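Local coordinates for Mgp-operon protein 3 (Mycoplasma pneumoniae, PDB 6RJ1) that probably serves in host-cell adhesion as the extracellular part of a membrane-anchored adhesin and probably acts together with P1 in this human pathogen, at residues Q535-A541 and A553-A559; L450-T455 and V473-W479; H795-A801 and N813-D819. All blocks are in the same frame, centred on the assembly; numbering follows the deposited sequence.

Contact 1 of 3, residues Q535-A541 and A553-A559; sequences QPAYLIA and AAFKAGA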
loop_
_atom_site.group_PDB
_atom_site.type_symbol
_atom_site.label_atom_id
_atom_site.label_comp_id
_atom_site.label_asym_id
_atom_site.label_seq_id
_atom_site.Cartn_x
_atom_site.Cartn_y
_atom_site.Cartn_z
ATOM N N GLN A 535 -2.731 -10.305 -8.777
ATOM C CA GLN A 535 -2.778 -9.489 -7.568
ATOM C C GLN A 535 -3.728 -8.285 -7.752
ATOM O O GLN A 535 -3.555 -7.504 -8.686
ATOM C CB GLN A 535 -1.352 -9.099 -7.093
ATOM C CG GLN A 535 -1.268 -8.182 -5.861
ATOM C CD GLN A 535 -1.903 -8.702 -4.606
ATOM O OE1 GLN A 535 -1.872 -9.903 -4.302
ATOM N NE2 GLN A 535 -2.469 -7.795 -3.829
ATOM N N PRO A 536 -4.786 -8.191 -6.910
ATOM C CA PRO A 536 -5.790 -7.139 -7.105
ATOM C C PRO A 536 -5.537 -5.778 -6.457
ATOM O O PRO A 536 -6.126 -4.802 -6.897
ATOM C CB PRO A 536 -7.028 -7.768 -6.475
ATOM C CG PRO A 536 -6.466 -8.503 -5.304
ATOM C CD PRO A 536 -5.179 -9.096 -5.810
ATOM N N ALA A 537 -4.787 -5.721 -5.355
ATOM C CA ALA A 537 -4.638 -4.477 -4.616
ATOM C C ALA A 537 -3.225 -4.125 -4.214
ATOM O O ALA A 537 -2.377 -5.001 -4.010
ATOM C CB ALA A 537 -5.539 -4.498 -3.392
ATOM N N TYR A 538 -2.990 -2.807 -4.092
ATOM C CA TYR A 538 -1.716 -2.227 -3.696
ATOM C C TYR A 538 -1.913 -1.011 -2.800
ATOM O O TYR A 538 -2.920 -0.310 -2.917
ATOM C CB TYR A 538 -0.886 -1.852 -4.950
ATOM C CG TYR A 538 -0.481 -3.049 -5.787
ATOM C CD1 TYR A 538 0.640 -3.806 -5.459
ATOM C CD2 TYR A 538 -1.256 -3.464 -6.872
ATOM C CE1 TYR A 538 0.985 -4.940 -6.192
ATOM C CE2 TYR A 538 -0.923 -4.597 -7.608
ATOM C CZ TYR A 538 0.204 -5.325 -7.274
ATOM O OH TYR A 538 0.526 -6.439 -8.011
ATOM N N LEU A 539 -0.936 -0.770 -1.894
ATOM C CA LEU A 539 -0.837 0.410 -1.004
ATOM C C LEU A 539 0.316 1.253 -1.580
ATOM O O LEU A 539 1.486 1.044 -1.262
ATOM C CB LEU A 539 -0.605 -0.005 0.455
ATOM C CG LEU A 539 -1.755 -0.791 1.084
ATOM C CD1 LEU A 539 -1.272 -2.096 1.658
ATOM C CD2 LEU A 539 -2.501 0.042 2.113
ATOM N N ILE A 540 -0.043 2.115 -2.542
ATOM C CA ILE A 540 0.833 2.927 -3.395
ATOM C C ILE A 540 1.658 3.945 -2.618
ATOM O O ILE A 540 1.105 4.916 -2.110
ATOM C CB ILE A 540 0.003 3.589 -4.554
ATOM C CG1 ILE A 540 -0.897 2.558 -5.295
ATOM C CG2 ILE A 540 0.871 4.405 -5.531
ATOM C CD1 ILE A 540 -0.206 1.533 -6.223
ATOM N N ALA A 541 2.992 3.761 -2.603
ATOM C CA ALA A 541 3.930 4.689 -1.963
ATOM C C ALA A 541 4.105 5.966 -2.809
ATOM O O ALA A 541 4.481 7.013 -2.279
ATOM C CB ALA A 541 5.272 4.017 -1.755
ATOM N N ALA A 553 6.256 2.644 -6.839
ATOM C CA ALA A 553 6.523 1.765 -5.704
ATOM C C ALA A 553 5.267 1.684 -4.875
ATOM O O ALA A 553 4.538 2.674 -4.725
ATOM C CB ALA A 553 7.677 2.283 -4.863
ATOM N N ALA A 554 4.989 0.483 -4.374
ATOM C CA ALA A 554 3.803 0.194 -3.584
ATOM C C ALA A 554 4.039 -1.038 -2.732
ATOM O O ALA A 554 4.920 -1.846 -3.030
ATOM C CB ALA A 554 2.623 -0.062 -4.521
ATOM N N PHE A 555 3.240 -1.196 -1.681
ATOM C CA PHE A 555 3.275 -2.414 -0.892
ATOM C C PHE A 555 2.141 -3.256 -1.434
ATOM O O PHE A 555 1.074 -2.723 -1.747
ATOM C CB PHE A 555 3.055 -2.144 0.597
ATOM C CG PHE A 555 4.338 -2.027 1.366
ATOM C CD1 PHE A 555 5.055 -3.166 1.731
ATOM C CD2 PHE A 555 4.839 -0.781 1.725
ATOM C CE1 PHE A 555 6.261 -3.053 2.426
ATOM C CE2 PHE A 555 6.040 -0.671 2.425
ATOM C CZ PHE A 555 6.744 -1.808 2.765
ATOM N N LYS A 556 2.382 -4.554 -1.592
ATOM C CA LYS A 556 1.361 -5.483 -2.048
ATOM C C LYS A 556 0.396 -5.627 -0.876
ATOM O O LYS A 556 0.824 -5.947 0.239
ATOM C CB LYS A 556 2.009 -6.837 -2.394
ATOM C CG LYS A 556 1.031 -7.932 -2.800
ATOM C CD LYS A 556 1.579 -9.331 -2.482
ATOM C CE LYS A 556 1.067 -9.875 -1.163
ATOM N NZ LYS A 556 -0.325 -10.402 -1.280
ATOM N N ALA A 557 -0.888 -5.329 -1.104
ATOM C CA ALA A 557 -1.909 -5.485 -0.067
ATOM C C ALA A 557 -2.212 -6.996 0.047
ATOM O O ALA A 557 -2.099 -7.717 -0.952
ATOM C CB ALA A 557 -3.161 -4.721 -0.451
ATOM N N GLY A 558 -2.538 -7.463 1.251
ATOM C CA GLY A 558 -2.852 -8.867 1.481
ATOM C C GLY A 558 -4.097 -9.293 0.730
ATOM O O GLY A 558 -5.149 -8.692 0.908
ATOM N N ALA A 559 -3.976 -10.274 -0.174
ATOM C CA ALA A 559 -5.111 -10.770 -0.947
ATOM C C ALA A 559 -5.121 -12.297 -0.914
ATOM O O ALA A 559 -4.238 -12.966 -1.473
ATOM C CB ALA A 559 -5.063 -10.250 -2.370
#
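This is the open end of a long antiparallel beta hairpin, strands 538-546 and 549-563, buried in the MgpC adhesin family region. Leu539 and Phe555 form a hydrogen-bonded pair, Leu539 N to Phe555 O 2.8 Å and Phe555 N to Leu539 O 2.9 Å. Alanines make the hollows. On the face with Tyr538 and Ile540, the small Ala554 lets larger neighbours close in: Ile540 CD1 reaches its CB at 3.7 Å and Tyr538 CB lies 4.0 Å from it, while the chains draw together to 4.0 Å between the CA atoms of Ile540 and Ala554. On the other face Leu539 CD1 drops beside Ala557 CB at 3.9 Å, and strand 799-805 meets Phe555 through Val805. Just past the Tyr538-Lys556 bridge the backbones stay paired, Ala557 N donating to Ala537 O at 3.3 Å. Lys556 NZ hydrogen-bonds Asn660 OD1 and, weakly, Gln535 OE1. Gln535 folds back here: its NE2 donates to Ala537 O at 2.8 Å and, weakly, to Ala557 O at 2.9 Å.

Contact 2 of 3, residues L450-T455 and V473-W479; sequences LYHTST and VPSLWYW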
loop_
_atom_site.group_PDB
_atom_site.type_symbol
_atom_site.label_atom_id
_atom_site.label_comp_id
_atom_site.label_asym_id
_atom_site.label_seq_id
_atom_site.Cartn_x
_atom_site.Cartn_y
_atom_site.Cartn_z
ATOM N N LEU A 450 -13.348 3.116 -2.014
ATOM C CA LEU A 450 -12.272 2.683 -2.897
ATOM C C LEU A 450 -12.124 3.666 -4.061
ATOM O O LEU A 450 -10.993 3.965 -4.442
ATOM C CB LEU A 450 -12.467 1.243 -3.402
ATOM C CG LEU A 450 -12.351 0.116 -2.376
ATOM C CD1 LEU A 450 -12.920 -1.172 -2.924
ATOM C CD2 LEU A 450 -10.927 -0.077 -1.910
ATOM N N TYR A 451 -13.241 4.217 -4.587
ATOM C CA TYR A 451 -13.139 5.206 -5.658
ATOM C C TYR A 451 -12.480 6.499 -5.165
ATOM O O TYR A 451 -11.509 6.959 -5.774
ATOM C CB TYR A 451 -14.485 5.483 -6.361
ATOM C CG TYR A 451 -14.357 6.547 -7.437
ATOM C CD1 TYR A 451 -13.846 6.236 -8.698
ATOM C CD2 TYR A 451 -14.650 7.883 -7.165
ATOM C CE1 TYR A 451 -13.661 7.221 -9.665
ATOM C CE2 TYR A 451 -14.461 8.875 -8.123
ATOM C CZ TYR A 451 -13.973 8.538 -9.372
ATOM O OH TYR A 451 -13.805 9.518 -10.312
ATOM N N HIS A 452 -13.007 7.072 -4.061
ATOM C CA HIS A 452 -12.510 8.309 -3.448
ATOM C C HIS A 452 -11.036 8.227 -3.053
ATOM O O HIS A 452 -10.294 9.168 -3.317
ATOM C CB HIS A 452 -13.379 8.702 -2.250
ATOM C CG HIS A 452 -13.148 10.099 -1.776
ATOM N ND1 HIS A 452 -12.352 10.360 -0.685
ATOM C CD2 HIS A 452 -13.620 11.269 -2.264
ATOM C CE1 HIS A 452 -12.368 11.674 -0.533
ATOM N NE2 HIS A 452 -13.119 12.263 -1.464
ATOM N N THR A 453 -10.601 7.103 -2.455
ATOM C CA THR A 453 -9.195 6.913 -2.074
ATOM C C THR A 453 -8.287 6.622 -3.292
ATOM O O THR A 453 -7.115 6.972 -3.249
ATOM C CB THR A 453 -9.033 5.862 -0.955
ATOM O OG1 THR A 453 -9.642 4.629 -1.339
ATOM C CG2 THR A 453 -9.581 6.329 0.389
ATOM N N SER A 454 -8.811 5.989 -4.364
ATOM C CA SER A 454 -8.017 5.659 -5.560
ATOM C C SER A 454 -7.572 6.885 -6.387
ATOM O O SER A 454 -6.622 6.788 -7.171
ATOM C CB SER A 454 -8.734 4.646 -6.444
ATOM O OG SER A 454 -9.913 5.182 -7.021
ATOM N N THR A 455 -8.257 8.026 -6.214
ATOM C CA THR A 455 -7.939 9.262 -6.930
ATOM C C THR A 455 -7.111 10.127 -5.982
ATOM O O THR A 455 -7.590 11.154 -5.484
ATOM C CB THR A 455 -9.230 9.905 -7.460
ATOM O OG1 THR A 455 -10.054 10.311 -6.365
ATOM C CG2 THR A 455 -10.017 8.978 -8.371
ATOM N N VAL A 473 -4.790 3.322 2.193
ATOM C CA VAL A 473 -5.950 2.463 1.880
ATOM C C VAL A 473 -5.614 1.693 0.587
ATOM O O VAL A 473 -5.118 2.320 -0.353
ATOM C CB VAL A 473 -7.281 3.261 1.760
ATOM C CG1 VAL A 473 -8.439 2.377 1.321
ATOM C CG2 VAL A 473 -7.633 3.965 3.058
ATOM N N PRO A 474 -5.860 0.349 0.511
ATOM C CA PRO A 474 -5.555 -0.382 -0.735
ATOM C C PRO A 474 -6.426 0.071 -1.905
ATOM O O PRO A 474 -7.583 0.453 -1.712
ATOM C CB PRO A 474 -5.812 -1.844 -0.359
ATOM C CG PRO A 474 -6.787 -1.783 0.754
ATOM C CD PRO A 474 -6.423 -0.564 1.533
ATOM N N SER A 475 -5.838 0.092 -3.107
ATOM C CA SER A 475 -6.508 0.501 -4.333
ATOM C C SER A 475 -6.515 -0.653 -5.328
ATOM O O SER A 475 -5.498 -1.317 -5.513
ATOM C CB SER A 475 -5.866 1.758 -4.912
ATOM O OG SER A 475 -4.508 1.564 -5.263
ATOM N N LEU A 476 -7.678 -0.902 -5.942
ATOM C CA LEU A 476 -7.910 -1.994 -6.873
ATOM C C LEU A 476 -7.735 -1.611 -8.340
ATOM O O LEU A 476 -7.736 -2.487 -9.216
ATOM C CB LEU A 476 -9.309 -2.590 -6.617
ATOM C CG LEU A 476 -9.424 -3.685 -5.539
ATOM C CD1 LEU A 476 -9.184 -3.138 -4.120
ATOM C CD2 LEU A 476 -10.784 -4.318 -5.573
ATOM N N TRP A 477 -7.579 -0.314 -8.617
ATOM C CA TRP A 477 -7.441 0.186 -9.986
ATOM C C TRP A 477 -6.573 1.443 -10.077
ATOM O O TRP A 477 -6.221 2.033 -9.052
ATOM C CB TRP A 477 -8.830 0.417 -10.611
ATOM C CG TRP A 477 -9.709 1.301 -9.780
ATOM C CD1 TRP A 477 -9.641 2.661 -9.676
ATOM C CD2 TRP A 477 -10.775 0.881 -8.917
ATOM N NE1 TRP A 477 -10.616 3.118 -8.820
ATOM C CE2 TRP A 477 -11.321 2.045 -8.329
ATOM C CE3 TRP A 477 -11.343 -0.365 -8.602
ATOM C CZ2 TRP A 477 -12.394 1.998 -7.433
ATOM C CZ3 TRP A 477 -12.402 -0.413 -7.707
ATOM C CH2 TRP A 477 -12.912 0.758 -7.129
ATOM N N TYR A 478 -6.223 1.844 -11.310
ATOM C CA TYR A 478 -5.398 3.025 -11.587
ATOM C C TYR A 478 -5.764 3.604 -12.947
ATOM O O TYR A 478 -6.310 2.894 -13.783
ATOM C CB TYR A 478 -3.899 2.673 -11.526
ATOM C CG TYR A 478 -3.459 1.665 -12.570
ATOM C CD1 TYR A 478 -3.666 0.300 -12.381
ATOM C CD2 TYR A 478 -2.820 2.076 -13.738
ATOM C CE1 TYR A 478 -3.263 -0.629 -13.333
ATOM C CE2 TYR A 478 -2.410 1.153 -14.698
ATOM C CZ TYR A 478 -2.627 -0.200 -14.487
ATOM O OH TYR A 478 -2.218 -1.115 -15.424
ATOM N N TRP A 479 -5.450 4.873 -13.177
ATOM C CA TRP A 479 -5.774 5.527 -14.439
ATOM C C TRP A 479 -4.578 5.810 -15.319
ATOM O O TRP A 479 -3.503 6.105 -14.818
ATOM C CB TRP A 479 -6.512 6.844 -14.179
ATOM C CG TRP A 479 -7.967 6.664 -13.912
ATOM C CD1 TRP A 479 -8.974 6.657 -14.831
ATOM C CD2 TRP A 479 -8.585 6.457 -12.635
ATOM N NE1 TRP A 479 -10.184 6.452 -14.207
ATOM C CE2 TRP A 479 -9.978 6.351 -12.853
ATOM C CE3 TRP A 479 -8.097 6.355 -11.321
ATOM C CZ2 TRP A 479 -10.884 6.144 -11.810
ATOM C CZ3 TRP A 479 -8.999 6.153 -10.289
ATOM C CH2 TRP A 479 -10.373 6.049 -10.535
HETATM O O HOH W 1 -9.561 1.141 -5.398
HETATM O O HOH W 2 -8.468 2.878 -3.042
#
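Here the last turn of helix 446-454 packs against the extended lead-in and first residues of strand 477-482, a buried helix-on-strand contact where the chain leaves the helix and enters the mixed sheet holding strands 457-461, 464-468 and 477-482. The helix segment runs at 45° to the strand segment, and their axes come no closer than 9.5 Å, a gap filled by large side chains. Trp477 and Trp479 fill much of it from the strand side, Leu450 from the helix. Trp477 lies along the helix, with CH2 3.8 Å from Leu450 CB and CZ2 3.7 Å from Tyr451 N. Trp479 meets the Tyr451 ring and the end of the helix: its CH2 is 3.6 Å from Tyr451 CE1 and its CZ3 3.6 Å from Thr455 CG2. Leu450 reaches the other way, its CD2 3.4 Å from Pro474 O and 4.2 Å from Leu476 CD1.

Between the indoles sits Ser454. Its OG donates to Tyr451 O at 2.7 Å and accepts a weak hydrogen bond from Trp477 NE1 at 2.8 Å. Two waters bridge the segments: one accepts from Leu476 N at 2.8 Å and donates weakly to Leu450 O at 3.3 Å, the other donates to Pro474 O at 2.9 Å and to Thr453 OG1 at 2.7 Å, which also hydrogen-bonds Gln449 O. Tyr451 OH bonds Leu134 O and Trp479 NE1 bonds Ala135 O, so both aromatics also tie into strand 125-135. The chemistry is therefore mixed: aromatic bulk fills space, while Ser454 and the waters add polar links between buried surfaces.

Contact 3 of 3, residues H795-A801 and N813-D819; sequences HKPNYSA and NFNPDTD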
loop_
_atom_site.group_PDB
_atom_site.type_symbol
_atom_site.label_atom_id
_atom_site.label_comp_id
_atom_site.label_asym_id
_atom_site.label_seq_id
_atom_site.Cartn_x
_atom_site.Cartn_y
_atom_site.Cartn_z
ATOM N N HIS A 795 27.950 6.944 -21.693
ATOM C CA HIS A 795 26.915 6.422 -20.793
ATOM C C HIS A 795 25.950 7.525 -20.379
ATOM O O HIS A 795 26.374 8.655 -20.134
ATOM C CB HIS A 795 27.538 5.748 -19.562
ATOM C CG HIS A 795 28.235 4.459 -19.870
ATOM N ND1 HIS A 795 29.569 4.428 -20.252
ATOM C CD2 HIS A 795 27.762 3.192 -19.839
ATOM C CE1 HIS A 795 29.858 3.151 -20.438
ATOM N NE2 HIS A 795 28.802 2.371 -20.201
ATOM N N LYS A 796 24.652 7.195 -20.322
ATOM C CA LYS A 796 23.574 8.113 -19.941
ATOM C C LYS A 796 23.661 8.477 -18.444
ATOM O O LYS A 796 24.132 7.645 -17.665
ATOM C CB LYS A 796 22.200 7.470 -20.234
ATOM C CG LYS A 796 21.873 7.254 -21.713
ATOM C CD LYS A 796 21.273 8.490 -22.415
ATOM C CE LYS A 796 19.780 8.778 -22.271
ATOM N NZ LYS A 796 18.930 7.601 -22.590
ATOM N N PRO A 797 23.200 9.684 -18.009
ATOM C CA PRO A 797 23.259 10.018 -16.567
ATOM C C PRO A 797 22.337 9.146 -15.714
ATOM O O PRO A 797 21.182 8.927 -16.086
ATOM C CB PRO A 797 22.837 11.491 -16.518
ATOM C CG PRO A 797 22.050 11.712 -17.755
ATOM C CD PRO A 797 22.621 10.796 -18.795
ATOM N N ASN A 798 22.859 8.646 -14.578
ATOM C CA ASN A 798 22.147 7.770 -13.644
ATOM C C ASN A 798 20.956 8.437 -12.976
ATOM O O ASN A 798 20.939 9.651 -12.774
ATOM C CB ASN A 798 23.084 7.227 -12.549
ATOM C CG ASN A 798 24.285 6.430 -13.006
ATOM O OD1 ASN A 798 24.266 5.699 -14.008
ATOM N ND2 ASN A 798 25.364 6.546 -12.248
ATOM N N TYR A 799 19.968 7.621 -12.603
ATOM C CA TYR A 799 18.782 8.078 -11.898
ATOM C C TYR A 799 18.266 7.028 -10.936
ATOM O O TYR A 799 18.373 5.823 -11.191
ATOM C CB TYR A 799 17.687 8.601 -12.846
ATOM C CG TYR A 799 17.175 7.597 -13.853
ATOM C CD1 TYR A 799 16.083 6.781 -13.561
ATOM C CD2 TYR A 799 17.737 7.506 -15.122
ATOM C CE1 TYR A 799 15.588 5.873 -14.495
ATOM C CE2 TYR A 799 17.253 6.600 -16.063
ATOM C CZ TYR A 799 16.179 5.786 -15.743
ATOM O OH TYR A 799 15.704 4.897 -16.670
ATOM N N SER A 800 17.728 7.494 -9.816
ATOM C CA SER A 800 17.193 6.647 -8.769
ATOM C C SER A 800 15.926 7.242 -8.216
ATOM O O SER A 800 15.687 8.432 -8.361
ATOM C CB SER A 800 18.216 6.493 -7.647
ATOM O OG SER A 800 19.380 5.833 -8.112
ATOM N N ALA A 801 15.117 6.417 -7.578
ATOM C CA ALA A 801 13.907 6.860 -6.908
ATOM C C ALA A 801 14.055 6.481 -5.459
ATOM O O ALA A 801 14.624 5.431 -5.145
ATOM C CB ALA A 801 12.688 6.185 -7.498
ATOM N N ASN A 813 17.288 1.657 -7.825
ATOM C CA ASN A 813 18.295 1.932 -8.851
ATOM C C ASN A 813 17.930 1.379 -10.213
ATOM O O ASN A 813 17.392 0.273 -10.318
ATOM C CB ASN A 813 19.672 1.442 -8.397
ATOM C CG ASN A 813 20.005 1.880 -6.995
ATOM O OD1 ASN A 813 20.237 3.063 -6.725
ATOM N ND2 ASN A 813 20.004 0.937 -6.064
ATOM N N PHE A 814 18.228 2.166 -11.260
ATOM C CA PHE A 814 17.913 1.836 -12.650
ATOM C C PHE A 814 19.116 1.984 -13.571
ATOM O O PHE A 814 20.038 2.746 -13.270
ATOM C CB PHE A 814 16.749 2.714 -13.160
ATOM C CG PHE A 814 15.530 2.755 -12.265
ATOM C CD1 PHE A 814 14.555 1.771 -12.347
ATOM C CD2 PHE A 814 15.365 3.770 -11.334
ATOM C CE1 PHE A 814 13.438 1.800 -11.509
ATOM C CE2 PHE A 814 14.249 3.797 -10.495
ATOM C CZ PHE A 814 13.294 2.809 -10.587
ATOM N N ASN A 815 19.099 1.253 -14.702
ATOM C CA ASN A 815 20.123 1.310 -15.745
ATOM C C ASN A 815 19.698 2.430 -16.720
ATOM O O ASN A 815 18.677 2.289 -17.396
ATOM C CB ASN A 815 20.235 -0.041 -16.463
ATOM C CG ASN A 815 21.368 -0.134 -17.452
ATOM O OD1 ASN A 815 21.456 0.624 -18.425
ATOM N ND2 ASN A 815 22.254 -1.089 -17.233
ATOM N N PRO A 816 20.424 3.563 -16.779
ATOM C CA PRO A 816 19.990 4.657 -17.670
ATOM C C PRO A 816 20.209 4.419 -19.171
ATOM O O PRO A 816 19.597 5.107 -19.994
ATOM C CB PRO A 816 20.775 5.860 -17.152
ATOM C CG PRO A 816 22.005 5.279 -16.550
ATOM C CD PRO A 816 21.644 3.922 -16.023
ATOM N N ASP A 817 21.073 3.456 -19.525
ATOM C CA ASP A 817 21.369 3.121 -20.920
ATOM C C ASP A 817 20.264 2.269 -21.563
ATOM O O ASP A 817 20.180 2.228 -22.796
ATOM C CB ASP A 817 22.732 2.409 -21.043
ATOM C CG ASP A 817 23.891 3.096 -20.344
ATOM O OD1 ASP A 817 24.003 4.344 -20.459
ATOM O OD2 ASP A 817 24.697 2.386 -19.698
ATOM N N THR A 818 19.440 1.578 -20.737
ATOM C CA THR A 818 18.357 0.701 -21.200
ATOM C C THR A 818 16.978 1.082 -20.637
ATOM O O THR A 818 15.966 0.575 -21.133
ATOM C CB THR A 818 18.662 -0.777 -20.869
ATOM O OG1 THR A 818 18.696 -0.963 -19.450
ATOM C CG2 THR A 818 19.943 -1.293 -21.531
ATOM N N ASP A 819 16.942 1.947 -19.592
ATOM C CA ASP A 819 15.738 2.406 -18.887
ATOM C C ASP A 819 14.973 1.217 -18.292
ATOM O O ASP A 819 13.753 1.079 -18.434
ATOM C CB ASP A 819 14.868 3.343 -19.749
ATOM C CG ASP A 819 15.588 4.599 -20.202
ATOM O OD1 ASP A 819 16.080 5.349 -19.329
ATOM O OD2 ASP A 819 15.658 4.835 -21.427
#
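Tyr799 and Pro816 lie at the apolar centre, with Phe814 alongside. The tyrosine ring has CE1 3.6 Å from Phe814 CB and CE2 3.8 Å from Pro816 CB. Its plane is only 23° from that of the Phe814 ring, yet with centroids 5.6 Å apart the two are slid so far past each other that they barely overlap. Phe814 presents its ring edge to the opposite backbone, and its CE2 comes within 4.1 Å of Ala801 CB. Ile698 of strand 693-699 touches both aromatic side chains from outside.

These residues belong to the open end of the beta hairpin formed by strands 799-805 and 808-815, part of a curled antiparallel sheet. Ser800 and Asn813 are a non-hydrogen-bonded pair, 4.8 Å between CA atoms. Past them the regular pairing lapses, and Pro816 fills the space before the backbones approach again at Lys796, 5.5 Å between its CA and that of Pro816. The proline CG packs 3.4 Å from Lys796 O, while its CB lies 3.3 Å from Pro797 O.

At the polar edge the turn after strand 808-815 is held by Asp819 N to Asn815 O, 2.8 Å. From there Asp819 OD1 accepts the phenol proton of Tyr799 OH at 2.7 Å. Near the more exposed end, Asp817 OD1 takes a straight hydrogen bond from Lys796 N at 2.9 Å, and Asp817 OD2 faces the edge of the His795 ring, 3.2 Å from CD2.

How the contacts relate
Along the chain the contacts close in the order 2, 1, 3, each before the next opens. Contacts 1 and 2 adjoin, centres 11 Å apart: Ser475 N probably bonds Tyr538 O at 3.0 Å, so the lead-in to strand 477-482 runs alongside the start of hairpin 538-546/549-563. Contact 3 stands apart, its centre 25 Å from contact 1 and 30 Å from contact 2, about 7 Å and 16 Å at the nearest atoms. Its hairpin nevertheless meets that of contact 1: Leu803 and Val805 touch Ala541, Ala553 and Phe555, and Val551 touches Ala801 and Phe814. The central hairpin of contact 1 thus touches the sheets of contacts 2 and 3, consistent with a propeller-like family.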